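Side-chain contacts in hypothetical protein (Mus musculus, PDB 1VKB), which probably acts as a gamma-glutamylamine cyclotransferase of the AIG2-like family: residues A[27-30]-A[31-35]; A[84-87]-A[88-91]. One frame throughout, in Å; residues are numbered along the deposited sequence.

Contact 1: A[27-30]-A[31-35]; sequences PNHK and VMLDH. With FMT (formic acid), chain D.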
loop_
_atom_site.group_PDB
_atom_site.type_symbol
_atom_site.label_atom_id
_atom_site.label_comp_id
_atom_site.label_asym_id
_atom_site.label_seq_id
_atom_site.Cartn_x
_atom_site.Cartn_y
_atom_site.Cartn_z
ATOM N N PRO A 27 0.762 -1.785 -11.333
ATOM C CA PRO A 27 1.333 -2.995 -11.969
ATOM C C PRO A 27 1.065 -4.359 -11.319
ATOM O O PRO A 27 1.111 -5.372 -12.042
ATOM C CB PRO A 27 2.839 -2.675 -12.053
ATOM C CG PRO A 27 2.902 -1.170 -12.002
ATOM C CD PRO A 27 1.794 -0.759 -11.100
ATOM N N ASN A 28 0.801 -4.404 -10.006
ATOM C CA ASN A 28 0.576 -5.684 -9.307
ATOM C C ASN A 28 -0.859 -5.892 -8.912
ATOM O O ASN A 28 -1.175 -6.800 -8.151
ATOM C CB ASN A 28 1.490 -5.854 -8.082
ATOM C CG ASN A 28 2.941 -6.111 -8.453
ATOM O OD1 ASN A 28 3.219 -6.916 -9.364
ATOM N ND2 ASN A 28 3.876 -5.351 -7.822
ATOM N N HIS A 29 -1.752 -5.072 -9.434
ATOM C CA HIS A 29 -3.165 -5.235 -9.105
ATOM C C HIS A 29 -3.693 -6.652 -9.400
ATOM O O HIS A 29 -4.537 -7.131 -8.682
ATOM C CB HIS A 29 -4.061 -4.208 -9.812
ATOM C CG HIS A 29 -5.466 -4.185 -9.283
ATOM N ND1 HIS A 29 -5.761 -3.897 -7.957
ATOM C CD2 HIS A 29 -6.647 -4.471 -9.879
ATOM C CE1 HIS A 29 -7.064 -3.986 -7.782
ATOM N NE2 HIS A 29 -7.626 -4.326 -8.928
ATOM N N LYS A 30 -3.208 -7.294 -10.470
ATOM C CA LYS A 30 -3.695 -8.647 -10.811
ATOM C C LYS A 30 -3.709 -9.598 -9.648
ATOM O O LYS A 30 -4.532 -10.501 -9.609
ATOM C CB LYS A 30 -2.862 -9.296 -11.967
ATOM C CG LYS A 30 -3.123 -8.765 -13.385
ATOM C CD LYS A 30 -2.148 -9.410 -14.487
ATOM C CE LYS A 30 -2.351 -10.928 -14.590
ATOM N NZ LYS A 30 -3.776 -11.250 -14.809
ATOM N N VAL A 31 -2.753 -9.470 -8.726
ATOM C CA VAL A 31 -2.691 -10.479 -7.656
ATOM C C VAL A 31 -3.913 -10.412 -6.750
ATOM O O VAL A 31 -4.280 -11.416 -6.155
ATOM C CB VAL A 31 -1.396 -10.407 -6.792
ATOM C CG1 VAL A 31 -0.158 -10.567 -7.651
ATOM C CG2 VAL A 31 -1.355 -9.146 -5.989
ATOM N N MET A 32 -4.547 -9.242 -6.660
ATOM C CA MET A 32 -5.771 -9.084 -5.884
ATOM C C MET A 32 -7.005 -9.634 -6.618
ATOM O O MET A 32 -8.034 -9.903 -5.978
ATOM C CB MET A 32 -5.999 -7.624 -5.536
ATOM C CG MET A 32 -4.897 -7.046 -4.640
ATOM S SD MET A 32 -5.368 -5.401 -4.073
ATOM C CE MET A 32 -6.119 -5.961 -2.561
ATOM N N LEU A 33 -6.920 -9.753 -7.944
ATOM C CA LEU A 33 -8.024 -10.268 -8.777
ATOM C C LEU A 33 -7.942 -11.762 -9.027
ATOM O O LEU A 33 -8.845 -12.351 -9.584
ATOM C CB LEU A 33 -7.985 -9.579 -10.127
ATOM C CG LEU A 33 -8.151 -8.056 -10.175
ATOM C CD1 LEU A 33 -8.056 -7.573 -11.605
ATOM C CD2 LEU A 33 -9.454 -7.688 -9.550
ATOM N N ASP A 34 -6.830 -12.375 -8.651
ATOM C CA ASP A 34 -6.626 -13.800 -8.825
ATOM C C ASP A 34 -7.266 -14.557 -7.674
ATOM O O ASP A 34 -6.773 -14.569 -6.559
ATOM C CB ASP A 34 -5.105 -14.064 -8.926
ATOM C CG ASP A 34 -4.773 -15.449 -9.409
ATOM O OD1 ASP A 34 -5.557 -16.391 -9.123
ATOM O OD2 ASP A 34 -3.738 -15.682 -10.079
ATOM N N HIS A 35 -8.387 -15.232 -7.952
ATOM C CA HIS A 35 -9.152 -15.885 -6.902
ATOM C C HIS A 35 -8.437 -17.063 -6.276
ATOM O O HIS A 35 -8.845 -17.516 -5.238
ATOM C CB HIS A 35 -10.502 -16.401 -7.437
ATOM C CG HIS A 35 -11.461 -15.320 -7.805
ATOM N ND1 HIS A 35 -11.083 -14.193 -8.502
ATOM C CD2 HIS A 35 -12.796 -15.211 -7.607
ATOM C CE1 HIS A 35 -12.140 -13.425 -8.700
ATOM N NE2 HIS A 35 -13.194 -14.022 -8.171
HETATM C C FMT D . -10.717 -4.808 -7.971
HETATM O O1 FMT D . -11.919 -4.864 -7.730
HETATM O O2 FMT D . -10.270 -4.047 -8.805
#
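His29 reaches along the short helix 30-33 to Leu33, in the segment that follows strand 14-18 of this gamma-glutamyl cyclotransferase-like fold. The turn is closed by i to i+3 backbone bonds: Val31 N to Asn28 O, Met32 N to His29 O at 2.9 Å, and Leu33 N to Lys30 O. Lys30 O also takes a weak bond from Asp34 N.

From CB of His29 the side chain leaves with CG anti to the backbone N (chi1 -169°), which lays the imidazole alongside the next turn. On the ring, CD2 meets CD1 of Leu33 at 3.8 Å, the methyl coming in obliquely. In one of its two conformers Met32 brings SD to 4.2 Å from His29 ND1, a less certain contact. ND1 is hydrogen-bonded to the carbonyl oxygen of Leu22, and at the far corner NE2 donates to O2 of a formic acid molecule, 2.7 Å away and near the ring plane. Bonds at both nitrogens probably hold the imidazole in this rotation. Replacing the imidazole by the methyl of an alanine is likely to leave Leu22 O without its mate and open a gap beside Leu33 CD1. The formic acid, which probably comes from the crystallisation liquor, also bonds to NE of Arg24.

On another side of the turn, CG2 of Val31 sits 3.2 Å from Asn28 O, and the amide ND2 of Asn28 is tied to Thr21 OG1. Leu33 also borders the formic acid, its CD2 methyl lying 3.5 Å from the C atom of that molecule.

Contact 2: A[84-87]-A[88-91]; sequences EQML and RFLD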
loop_
_atom_site.group_PDB
_atom_site.type_symbol
_atom_site.label_atom_id
_atom_site.label_comp_id
_atom_site.label_asym_id
_atom_site.label_seq_id
_atom_site.Cartn_x
_atom_site.Cartn_y
_atom_site.Cartn_z
ATOM N N GLU A 84 -9.239 -13.924 4.963
ATOM C CA GLU A 84 -8.026 -14.284 5.659
ATOM C C GLU A 84 -6.984 -14.887 4.712
ATOM O O GLU A 84 -5.785 -14.646 4.875
ATOM C CB GLU A 84 -8.354 -15.253 6.784
ATOM C CG GLU A 84 -9.185 -14.599 7.883
ATOM C CD GLU A 84 -10.632 -14.316 7.510
ATOM O OE1 GLU A 84 -11.225 -14.893 6.532
ATOM O OE2 GLU A 84 -11.203 -13.469 8.215
ATOM N N GLN A 85 -7.435 -15.648 3.719
ATOM C CA GLN A 85 -6.511 -16.266 2.736
ATOM C C GLN A 85 -5.783 -15.189 1.966
ATOM O O GLN A 85 -4.580 -15.270 1.744
ATOM C CB GLN A 85 -7.267 -17.145 1.753
ATOM C CG GLN A 85 -6.356 -17.841 0.712
ATOM C CD GLN A 85 -7.126 -18.661 -0.324
ATOM O OE1 GLN A 85 -8.366 -18.719 -0.311
ATOM N NE2 GLN A 85 -6.377 -19.297 -1.239
ATOM N N MET A 86 -6.530 -14.209 1.483
ATOM C CA MET A 86 -5.950 -13.088 0.747
ATOM C C MET A 86 -5.018 -12.283 1.653
ATOM O O MET A 86 -3.960 -11.844 1.216
ATOM C CB MET A 86 -7.052 -12.183 0.211
ATOM C CG MET A 86 -6.537 -10.935 -0.530
ATOM S SD MET A 86 -5.518 -11.253 -1.994
ATOM C CE MET A 86 -6.754 -11.849 -3.133
ATOM N N LEU A 87 -5.422 -12.040 2.892
ATOM C CA LEU A 87 -4.529 -11.321 3.828
ATOM C C LEU A 87 -3.186 -12.038 4.003
ATOM O O LEU A 87 -2.082 -11.403 3.971
ATOM C CB LEU A 87 -5.227 -11.112 5.190
ATOM C CG LEU A 87 -4.561 -10.171 6.173
ATOM C CD1 LEU A 87 -4.445 -8.763 5.585
ATOM C CD2 LEU A 87 -5.386 -10.178 7.482
ATOM N N ARG A 88 -3.247 -13.349 4.213
ATOM C CA ARG A 88 -1.987 -14.098 4.347
ATOM C C ARG A 88 -1.194 -14.134 3.018
ATOM O O ARG A 88 0.041 -14.177 3.013
ATOM C CB ARG A 88 -2.255 -15.498 4.824
ATOM C CG ARG A 88 -2.776 -15.525 6.249
ATOM C CD ARG A 88 -3.151 -16.887 6.765
ATOM N NE ARG A 88 -2.260 -17.967 6.320
ATOM C CZ ARG A 88 -1.103 -18.284 6.872
ATOM N NH1 ARG A 88 -0.623 -17.614 7.905
ATOM N NH2 ARG A 88 -0.400 -19.288 6.377
ATOM N N PHE A 89 -1.899 -14.165 1.906
ATOM C CA PHE A 89 -1.207 -14.136 0.572
ATOM C C PHE A 89 -0.441 -12.811 0.434
ATOM O O PHE A 89 0.728 -12.809 0.035
ATOM C CB PHE A 89 -2.150 -14.328 -0.606
ATOM C CG PHE A 89 -1.499 -13.942 -1.899
ATOM C CD1 PHE A 89 -0.637 -14.811 -2.523
ATOM C CD2 PHE A 89 -1.631 -12.663 -2.386
ATOM C CE1 PHE A 89 0.042 -14.423 -3.697
ATOM C CE2 PHE A 89 -0.965 -12.275 -3.522
ATOM C CZ PHE A 89 -0.128 -13.159 -4.170
ATOM N N LEU A 90 -1.103 -11.697 0.756
ATOM C CA LEU A 90 -0.491 -10.391 0.650
ATOM C C LEU A 90 0.688 -10.241 1.605
ATOM O O LEU A 90 1.709 -9.608 1.244
ATOM C CB LEU A 90 -1.522 -9.277 0.821
ATOM C CG LEU A 90 -2.578 -9.150 -0.266
ATOM C CD1 LEU A 90 -3.649 -8.116 0.039
ATOM C CD2 LEU A 90 -1.937 -8.881 -1.668
ATOM N N ASP A 91 0.579 -10.798 2.807
ATOM C CA ASP A 91 1.751 -10.841 3.741
ATOM C C ASP A 91 2.969 -11.507 3.140
ATOM O O ASP A 91 4.103 -11.032 3.305
ATOM C CB ASP A 91 1.455 -11.550 5.068
ATOM C CG ASP A 91 0.523 -10.794 5.963
ATOM O OD1 ASP A 91 0.155 -9.616 5.699
ATOM O OD2 ASP A 91 0.094 -11.350 7.012
#
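Met86 sets its CG anti to the backbone N (chi1 177°) and then bends at chi2 and chi3, carrying SD along helix 84-93 to Phe89 and Leu90. Phe89 also leaves anti to its own N (chi1 165°), and the two side chains lie side by side, pointing the same way. The result is an i to i+3 Met-aromatic contact on an alpha-helix: SD is 5.3 Å from the ring centroid, 65° off the normal, and approaches the ring obliquely, with CD2 its nearest ring atom.

One residue further on, Leu90 crosses the methionine chain at a slant. Its CG lies 4.0 Å from Met86 SD, and its CD1 meets Met86 CG, so the thioether is bordered by aromatic and aliphatic carbon. Beneath these side chains the helix has regular i to i+4 bonds; Leu90 N reaches Met86 O at 2.9 Å.

Beyond the helix, the ring of Phe89 stacks with His37, which the Met86 side chain also touches. Toward the sheet, Leu87 and Leu90 pack on Ile16 and Tyr127. The carboxylate of Asp91 is shared between Tyr127 OH, bonded to OD1, and a salt bridge from OD2 to Arg102. At the start of segment 88-91, the CG of Arg88 lies 3.4 Å from the carbonyl oxygen of Glu84 before the chain leads away.

How the contacts relate
Contact 1 comes first along the chain, on the turn and short helix 30-33 that follow strand 14-18; contact 2 lies on helix 84-93, directly after strand 76-82. Their centres are about 12 Å apart, yet the two helices touch: Val31 CB packs on Phe89 CE2 at 3.8 Å, and Met86 CE meets the carbonyl oxygen of Met32 at 3.7 Å. Helix 84-93 thus lies between helix 30-33 and strands 14-18 and 121-129, with Leu22 reached from both contacts. Met32 and His29 also touch Tyr80 on strand 76-82, so chain segments distant in sequence are joined within the AIG2-like family region.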